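Local coordinates for protein triggering receptor expressed on myeloid cells 1 (Mus musculus, PDB 1U9K) that acts, through the V-type immunoglobulin domain seen here, as a myeloid cell-surface receptor that amplifies inflammatory responses with the adapter TYROBP/DAP12, at residues A[66-71]-A[75-80]; A[44-49]-A[94-99]. One frame throughout, in Å; residues are numbered along the deposited sequence.

Contact 1: residues A[66-71]-A[75-80]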
ATOM      1  N   THR A  66      -6.330  -5.698  -0.434  1.00 21.61           N
ATOM      2  CA  THR A  66      -6.793  -5.405  -1.761  1.00 22.05           C
ATOM      3  C   THR A  66      -6.061  -4.155  -2.219  1.00 21.62           C
ATOM      4  O   THR A  66      -5.956  -3.180  -1.502  1.00 20.84           O
ATOM      5  CB  THR A  66      -8.319  -5.158  -1.751  1.00 22.55           C
ATOM      6  OG1 THR A  66      -8.974  -6.382  -1.426  1.00 24.84           O
ATOM      7  CG2 THR A  66      -8.833  -4.805  -3.154  1.00 24.32           C
ATOM      8  N   LEU A  67      -5.504  -4.199  -3.427  1.00 21.14           N
ATOM      9  CA  LEU A  67      -4.899  -3.046  -4.044  1.00 20.24           C
ATOM     10  C   LEU A  67      -5.664  -2.708  -5.256  1.00 19.44           C
ATOM     11  O   LEU A  67      -5.835  -3.549  -6.164  1.00 21.38           O
ATOM     12  CB  LEU A  67      -3.510  -3.439  -4.444  1.00 23.22           C
ATOM     13  CG  LEU A  67      -2.365  -2.506  -4.566  1.00 27.94           C
ATOM     14  CD1 LEU A  67      -2.252  -1.675  -3.325  1.00 32.77           C
ATOM     15  CD2 LEU A  67      -1.101  -3.408  -4.775  1.00 26.26           C
ATOM     16  N   LYS A  68      -6.146  -1.490  -5.333  1.00 18.38           N
ATOM     17  CA  LYS A  68      -6.830  -1.055  -6.536  1.00 17.68           C
ATOM     18  C   LYS A  68      -5.877  -0.120  -7.215  1.00 18.50           C
ATOM     19  O   LYS A  68      -5.402   0.839  -6.609  1.00 19.46           O
ATOM     20  CB  LYS A  68      -8.125  -0.376  -6.197  1.00 18.20           C
ATOM     21  CG  LYS A  68      -9.287  -1.263  -5.850  1.00 21.60           C
ATOM     22  CD  LYS A  68     -10.469  -0.332  -5.490  1.00 26.71           C
ATOM     23  CE  LYS A  68     -11.857  -1.041  -5.527  1.00 30.67           C
ATOM     24  NZ  LYS A  68     -11.925  -1.744  -4.209  1.00 36.54           N
ATOM     25  N   HIS A  69      -5.530  -0.442  -8.436  1.00 17.78           N
ATOM     26  CA  HIS A  69      -4.727   0.410  -9.297  1.00 18.01           C
ATOM     27  C   HIS A  69      -5.645   1.188 -10.211  1.00 17.03           C
ATOM     28  O   HIS A  69      -6.203   0.640 -11.169  1.00 15.06           O
ATOM     29  CB  HIS A  69      -3.703  -0.422 -10.069  1.00 19.00           C
ATOM     30  CG  HIS A  69      -2.895   0.391 -11.112  1.00 22.97           C
ATOM     31  ND1 HIS A  69      -1.959   1.337 -10.754  1.00 27.02           N
ATOM     32  CD2 HIS A  69      -2.912   0.368 -12.464  1.00 26.79           C
ATOM     33  CE1 HIS A  69      -1.434   1.864 -11.844  1.00 29.47           C
ATOM     34  NE2 HIS A  69      -1.994   1.294 -12.895  1.00 26.91           N
ATOM     35  N   ASP A  70      -5.752   2.497  -9.963  1.00 15.50           N
ATOM     36  CA  ASP A  70      -6.675   3.345 -10.653  1.00 15.10           C
ATOM     37  C   ASP A  70      -5.952   4.469 -11.368  1.00 15.89           C
ATOM     38  O   ASP A  70      -6.053   5.612 -10.981  1.00 15.62           O
ATOM     39  CB  ASP A  70      -7.674   3.875  -9.627  1.00 16.29           C
ATOM     40  CG  ASP A  70      -8.920   4.460 -10.228  1.00 13.16           C
ATOM     41  OD1 ASP A  70      -8.996   4.848 -11.436  1.00 15.10           O
ATOM     42  OD2 ASP A  70      -9.892   4.632  -9.485  1.00 18.84           O
ATOM     43  N   PRO A  71      -5.294   4.176 -12.478  1.00 17.37           N
ATOM     44  CA  PRO A  71      -4.517   5.212 -13.166  1.00 17.19           C
ATOM     45  C   PRO A  71      -5.373   6.294 -13.742  1.00 17.58           C
ATOM     46  O   PRO A  71      -4.863   7.427 -13.917  1.00 17.61           O
ATOM     47  CB  PRO A  71      -3.731   4.419 -14.282  1.00 18.12           C
ATOM     48  CG  PRO A  71      -4.573   3.131 -14.472  1.00 19.88           C
ATOM     49  CD  PRO A  71      -5.210   2.862 -13.156  1.00 17.87           C
ATOM     50  N   MET A  75      -4.148   7.099  -8.947  1.00 19.67           N
ATOM     51  CA  MET A  75      -4.430   6.684  -7.576  1.00 21.46           C
ATOM     52  C   MET A  75      -4.197   5.163  -7.419  1.00 21.21           C
ATOM     53  O   MET A  75      -4.605   4.356  -8.255  1.00 19.74           O
ATOM     54  CB  MET A  75      -5.899   7.039  -7.219  1.00 22.17           C
ATOM     55  CG  MET A  75      -6.429   6.621  -5.837  1.00 28.78           C
ATOM     56  SD  MET A  75      -5.470   7.420  -4.517  1.00 40.54           S
ATOM     57  CE  MET A  75      -5.601   9.244  -4.933  1.00 35.58           C
ATOM     58  N   LEU A  76      -3.557   4.787  -6.334  1.00 20.62           N
ATOM     59  CA  LEU A  76      -3.541   3.413  -5.872  1.00 22.62           C
ATOM     60  C   LEU A  76      -4.309   3.388  -4.558  1.00 23.46           C
ATOM     61  O   LEU A  76      -3.954   4.173  -3.666  1.00 26.41           O
ATOM     62  CB  LEU A  76      -2.089   3.097  -5.586  1.00 24.09           C
ATOM     63  CG  LEU A  76      -1.700   1.707  -5.189  1.00 28.05           C
ATOM     64  CD1 LEU A  76      -1.850   0.810  -6.413  1.00 28.69           C
ATOM     65  CD2 LEU A  76      -0.266   1.713  -4.687  1.00 26.91           C
ATOM     66  N   GLN A  77      -5.333   2.567  -4.410  1.00 21.58           N
ATOM     67  CA  GLN A  77      -6.045   2.454  -3.111  1.00 21.72           C
ATOM     68  C   GLN A  77      -5.784   1.107  -2.469  1.00 21.09           C
ATOM     69  O   GLN A  77      -5.930   0.060  -3.108  1.00 20.22           O
ATOM     70  CB  GLN A  77      -7.552   2.578  -3.309  1.00 22.31           C
ATOM     71  CG  GLN A  77      -8.334   2.615  -2.031  1.00 22.64           C
ATOM     72  CD  GLN A  77      -9.786   2.806  -2.286  1.00 28.15           C
ATOM     73  OE1 GLN A  77     -10.244   3.924  -2.450  1.00 29.51           O
ATOM     74  NE2 GLN A  77     -10.518   1.715  -2.344  1.00 26.72           N
ATOM     75  N   VAL A  78      -5.452   1.124  -1.193  1.00 19.39           N
ATOM     76  CA  VAL A  78      -5.213  -0.099  -0.462  1.00 20.93           C
ATOM     77  C   VAL A  78      -6.317  -0.305   0.555  1.00 21.22           C
ATOM     78  O   VAL A  78      -6.772   0.649   1.163  1.00 20.12           O
ATOM     79  CB  VAL A  78      -3.861  -0.007   0.254  1.00 22.29           C
ATOM     80  CG1 VAL A  78      -3.629  -1.279   1.058  1.00 27.18           C
ATOM     81  CG2 VAL A  78      -2.740   0.276  -0.776  1.00 24.77           C
ATOM     82  N   GLN A  79      -6.816  -1.536   0.690  1.00 20.84           N
ATOM     83  CA  GLN A  79      -7.765  -1.847   1.743  1.00 21.18           C
ATOM     84  C   GLN A  79      -7.237  -3.055   2.465  1.00 21.89           C
ATOM     85  O   GLN A  79      -6.769  -4.004   1.808  1.00 22.39           O
ATOM     86  CB  GLN A  79      -9.131  -2.149   1.195  1.00 22.41           C
ATOM     87  CG  GLN A  79      -9.884  -0.943   0.714  1.00 25.79           C
ATOM     88  CD  GLN A  79     -11.179  -1.351   0.056  1.00 32.43           C
ATOM     89  OE1 GLN A  79     -11.305  -1.293  -1.171  1.00 38.59           O
ATOM     90  NE2 GLN A  79     -12.116  -1.836   0.858  1.00 35.45           N
ATOM     91  N   MET A  80      -7.304  -3.040   3.796  1.00 20.43           N
ATOM     92  CA  MET A  80      -7.029  -4.215   4.645  1.00 21.41           C
ATOM     93  C   MET A  80      -8.285  -4.438   5.427  1.00 21.81           C
ATOM     94  O   MET A  80      -8.718  -3.545   6.118  1.00 20.34           O
ATOM     95  CB  MET A  80      -5.894  -3.935   5.641  1.00 21.93           C
ATOM     96  CG  MET A  80      -4.586  -3.681   4.981  1.00 24.11           C
ATOM     97  SD  MET A  80      -3.280  -3.180   6.134  1.00 27.05           S
ATOM     98  CE  MET A  80      -3.224  -4.463   7.258  1.00 27.23           C
TER

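Contact 2: residues A[44-49]-A[94-99]. With ZN (zinc ion), chain D.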
ATOM      1  N   PRO A  44      11.623  -4.290   4.908  1.00 18.95           N
ATOM      2  CA  PRO A  44      10.221  -4.120   4.517  1.00 20.05           C
ATOM      3  C   PRO A  44       9.638  -5.470   4.060  1.00 19.99           C
ATOM      4  O   PRO A  44      10.361  -6.283   3.402  1.00 17.92           O
ATOM      5  CB  PRO A  44      10.305  -3.191   3.308  1.00 20.48           C
ATOM      6  CG  PRO A  44      11.568  -2.390   3.555  1.00 21.83           C
ATOM      7  CD  PRO A  44      12.489  -3.349   4.188  1.00 21.26           C
ATOM      8  N   LEU A  45       8.392  -5.711   4.421  1.00 20.34           N
ATOM      9  CA  LEU A  45       7.610  -6.864   3.954  1.00 21.75           C
ATOM     10  C   LEU A  45       6.661  -6.380   2.907  1.00 21.00           C
ATOM     11  O   LEU A  45       5.812  -5.536   3.158  1.00 21.09           O
ATOM     12  CB  LEU A  45       6.753  -7.429   5.060  1.00 22.03           C
ATOM     13  CG  LEU A  45       7.452  -8.046   6.244  1.00 27.44           C
ATOM     14  CD1 LEU A  45       6.397  -8.326   7.348  1.00 31.28           C
ATOM     15  CD2 LEU A  45       8.218  -9.310   5.841  1.00 29.44           C
ATOM     16  N   THR A  46       6.798  -6.931   1.720  1.00 19.93           N
ATOM     17  CA  THR A  46       5.923  -6.627   0.625  1.00 20.38           C
ATOM     18  C   THR A  46       4.691  -7.510   0.722  1.00 20.96           C
ATOM     19  O   THR A  46       4.786  -8.705   0.658  1.00 20.76           O
ATOM     20  CB  THR A  46       6.695  -6.852  -0.658  1.00 20.78           C
ATOM     21  OG1 THR A  46       7.765  -5.881  -0.670  1.00 22.32           O
ATOM     22  CG2 THR A  46       5.841  -6.522  -1.889  1.00 20.22           C
ATOM     23  N   LEU A  47       3.538  -6.885   0.861  1.00 19.86           N
ATOM     24  CA  LEU A  47       2.326  -7.565   1.223  1.00 20.22           C
ATOM     25  C   LEU A  47       1.484  -7.886  -0.025  1.00 20.49           C
ATOM     26  O   LEU A  47       0.848  -8.872  -0.049  1.00 19.75           O
ATOM     27  CB  LEU A  47       1.538  -6.715   2.186  1.00 21.15           C
ATOM     28  CG  LEU A  47       2.244  -6.566   3.530  1.00 20.52           C
ATOM     29  CD1 LEU A  47       1.498  -5.598   4.351  1.00 24.58           C
ATOM     30  CD2 LEU A  47       2.279  -7.885   4.153  1.00 23.40           C
ATOM     31  N   VAL A  48       1.480  -6.997  -1.019  1.00 19.69           N
ATOM     32  CA  VAL A  48       0.645  -7.146  -2.204  1.00 20.00           C
ATOM     33  C   VAL A  48       1.221  -6.215  -3.247  1.00 18.91           C
ATOM     34  O   VAL A  48       1.675  -5.148  -2.916  1.00 18.26           O
ATOM     35  CB  VAL A  48      -0.859  -6.888  -1.884  1.00 19.36           C
ATOM     36  CG1 VAL A  48      -1.100  -5.507  -1.298  1.00 20.59           C
ATOM     37  CG2 VAL A  48      -1.753  -7.152  -3.140  1.00 21.06           C
ATOM     38  N   VAL A  49       1.225  -6.675  -4.477  1.00 18.50           N
ATOM     39  CA  VAL A  49       1.769  -5.927  -5.603  1.00 18.68           C
ATOM     40  C   VAL A  49       0.806  -5.892  -6.759  1.00 18.75           C
ATOM     41  O   VAL A  49      -0.029  -6.769  -6.868  1.00 19.13           O
ATOM     42  CB  VAL A  49       3.092  -6.537  -6.099  1.00 18.87           C
ATOM     43  CG1 VAL A  49       4.153  -6.465  -5.011  1.00 20.59           C
ATOM     44  CG2 VAL A  49       2.879  -7.974  -6.552  1.00 17.77           C
ATOM     45  N   VAL A  94       4.354   2.069  -2.235  1.00 20.80           N
ATOM     46  CA  VAL A  94       5.571   2.358  -2.948  1.00 19.96           C
ATOM     47  C   VAL A  94       5.480   2.028  -4.419  1.00 20.01           C
ATOM     48  O   VAL A  94       4.656   1.200  -4.866  1.00 19.42           O
ATOM     49  CB  VAL A  94       6.740   1.572  -2.400  1.00 20.26           C
ATOM     50  CG1 VAL A  94       7.003   1.909  -0.929  1.00 19.72           C
ATOM     51  CG2 VAL A  94       6.559   0.047  -2.663  1.00 21.46           C
ATOM     52  N   ILE A  95       6.315   2.716  -5.182  1.00 18.92           N
ATOM     53  CA  ILE A  95       6.746   2.196  -6.494  1.00 19.16           C
ATOM     54  C   ILE A  95       7.747   1.089  -6.178  1.00 19.32           C
ATOM     55  O   ILE A  95       8.754   1.325  -5.496  1.00 18.50           O
ATOM     56  CB  ILE A  95       7.362   3.253  -7.363  1.00 18.87           C
ATOM     57  CG1 ILE A  95       6.436   4.465  -7.531  1.00 19.08           C
ATOM     58  CG2 ILE A  95       7.790   2.625  -8.758  1.00 22.41           C
ATOM     59  CD1 ILE A  95       5.062   4.135  -8.107  1.00 21.40           C
ATOM     60  N   TYR A  96       7.453  -0.098  -6.701  1.00 19.27           N
ATOM     61  CA  TYR A  96       8.170  -1.313  -6.485  1.00 19.67           C
ATOM     62  C   TYR A  96       8.965  -1.748  -7.709  1.00 20.22           C
ATOM     63  O   TYR A  96       8.408  -2.046  -8.787  1.00 21.78           O
ATOM     64  CB  TYR A  96       7.195  -2.374  -6.076  1.00 20.74           C
ATOM     65  CG  TYR A  96       7.799  -3.672  -5.559  1.00 20.97           C
ATOM     66  CD1 TYR A  96       8.398  -3.751  -4.305  1.00 24.11           C
ATOM     67  CD2 TYR A  96       7.701  -4.832  -6.323  1.00 24.54           C
ATOM     68  CE1 TYR A  96       8.934  -4.946  -3.841  1.00 26.68           C
ATOM     69  CE2 TYR A  96       8.232  -6.034  -5.879  1.00 28.02           C
ATOM     70  CZ  TYR A  96       8.824  -6.087  -4.626  1.00 28.06           C
ATOM     71  OH  TYR A  96       9.342  -7.274  -4.214  1.00 36.50           O
ATOM     72  N   HIS A  97      10.281  -1.741  -7.547  1.00 20.23           N
ATOM     73  CA  HIS A  97      11.207  -2.046  -8.641  1.00 21.76           C
ATOM     74  C   HIS A  97      12.526  -2.601  -8.117  1.00 22.35           C
ATOM     75  O   HIS A  97      13.572  -1.996  -8.312  1.00 23.02           O
ATOM     76  CB  HIS A  97      11.457  -0.801  -9.494  1.00 21.50           C
ATOM     77  CG  HIS A  97      11.799   0.464  -8.667  1.00 23.47           C
ATOM     78  ND1 HIS A  97      11.861   1.723  -9.225  1.00 26.31           N
ATOM     79  CD2 HIS A  97      12.085   0.618  -7.354  1.00 25.78           C
ATOM     80  CE1 HIS A  97      12.171   2.600  -8.288  1.00 27.19           C
ATOM     81  NE2 HIS A  97      12.311   1.956  -7.145  1.00 23.68           N
ATOM     82  N   PRO A  98      12.500  -3.768  -7.482  1.00 23.91           N
ATOM     83  CA  PRO A  98      13.727  -4.315  -6.916  1.00 24.36           C
ATOM     84  C   PRO A  98      14.690  -4.762  -8.040  1.00 24.50           C
ATOM     85  O   PRO A  98      14.221  -5.142  -9.115  1.00 23.70           O
ATOM     86  CB  PRO A  98      13.254  -5.504  -6.072  1.00 25.38           C
ATOM     87  CG  PRO A  98      11.977  -5.916  -6.671  1.00 25.73           C
ATOM     88  CD  PRO A  98      11.339  -4.650  -7.285  1.00 24.57           C
ATOM     89  N   PRO A  99      15.992  -4.731  -7.820  1.00 25.28           N
ATOM     90  CA  PRO A  99      16.606  -4.358  -6.546  1.00 26.07           C
ATOM     91  C   PRO A  99      16.759  -2.852  -6.289  1.00 26.67           C
ATOM     92  O   PRO A  99      17.380  -2.521  -5.293  1.00 26.34           O
ATOM     93  CB  PRO A  99      17.975  -5.035  -6.613  1.00 26.57           C
ATOM     94  CG  PRO A  99      18.296  -5.086  -8.069  1.00 26.17           C
ATOM     95  CD  PRO A  99      16.975  -5.160  -8.784  1.00 25.31           C
TER
HETATM   96 ZN    ZN D 136      11.101   2.217 -11.320  1.00 55.23          ZN

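Contact 1: residues A[66-71]-A[75-80]
The antiparallel hairpin of strands D and E of the V-set domain joins Thr66–Asp70 to Met75–Gln79, with Thr66, Lys68 and Asp70 forming hydrogen-bonded pairs with Gln79, Gln77 and Met75. Of these bonds Lys68 N to Gln77 O is the straightest, 2.7 Å at 173°. Toward the turn the ladder distorts: Met75 N lies 3.2 Å from Asp70 O and well above the carbonyl plane.

Alternation along the strands sorts the side chains. Leu67, His69, Leu76 and Val78 face the interior of the immunoglobulin sandwich, where Lys33 of strand 32-37 in the other sheet meets His69 and Leu76, and Trp35 meets Val78. Branched aliphatics such as Leu67, Leu76 and Val78 suit that place; His69 adds a flat ring, which meets that of Phe23. In Leu76, CG stands anti to the backbone N and chi2 is 71°, which together bring CD1 to 3.8 Å from Leu67 CG and to the edge of the His69 ring, near its plane. Cutting Leu76 back to an alanine is likely to open a gap beside Leu67 and deprive the His69 ring of its neighbour at that edge. Leu67 CD1 also presses on Val78 CG2 at 3.2 Å, tighter than carbons usually pack. Pro71 CD sits over one face of the His69 ring, 3.4 Å above its plane.

The other face of the hairpin carries mostly polar side chains, with Met75 among them. Here Lys68 runs alongside Gln77, its CD 3.8 Å from Gln77 NE2, then bends at chi4 (81°) so that NZ turns to Gln79 OE1, a weak bond of 3.1 Å. The same oxygen takes a second weak bond from Gln77 NE2. Long, flexible amide and amine chains suit this partly exposed surface. Thr66 OG1, beside them, is hydrogen-bonded to His61 ND1.

Contact 2: residues A[44-49]-A[94-99]
On the GFCC' sheet of the V-set fold, Tyr96, of the F-strand segment 94-99, meets Thr46 and Val49 of strand C', reaching past the intervening strand C (32-37). The backbones stay well separated, with the nearest CA atoms, those of Val49 and Tyr96, 7.9 Å apart, so the ring itself bridges them.

With chi1 at -169° the Tyr96 ring leaves its strand on the side away from the backbone N and lies against strand C'. One ring face receives both partners: Val49 CG1 comes to 4.1 Å from Tyr96 CD2, while the methyl CG2 of Thr46 lies 4.0 Å from Tyr96 CE1. Thr46 and Val49 can share this side, although three positions apart, because Leu47 and Val48 both bond to Trp35 through their backbones, consistent with a classic beta bulge. The opposite face is covered by Pro98 CD, 3.6 Å above the plane and over its centre, so the phenol is sandwiched between aliphatic groups. A broad, flat aromatic suits such a span, and beta-branched residues suit the strand while offering methyls to the ring.

Thr46 OG1 approaches Tyr96 CE1 at 3.5 Å as a van der Waals neighbour, for its hydrogen bond is with Gln36 NE2. Just beyond, the imidazole of His97 is held from two sides: NE2 bonds to the Asp101 carbonyl oxygen, and ND1 coordinates a zinc ion at 2.3 Å.

How the contacts relate
After strands A, B and C the chain lays down strand C' (45-49), the beginning of contact 2. It then runs through strand 58-62 into strand D, turns through four residues and returns as strand E, closing the short hairpin of contact 1. Only after the link to strand F does Tyr96 come back to strand C' and complete contact 2. Contact 1 is thus a local closure lying within a much longer one. It belongs to the sheet of strands 17-22, 75-80, 65-70 and 58-62, whereas contact 2 spans the opposing sheet. They touch where Leu67 CD2, from the interior, packs 3.7 Å from the backbone Val49 C of strand C'.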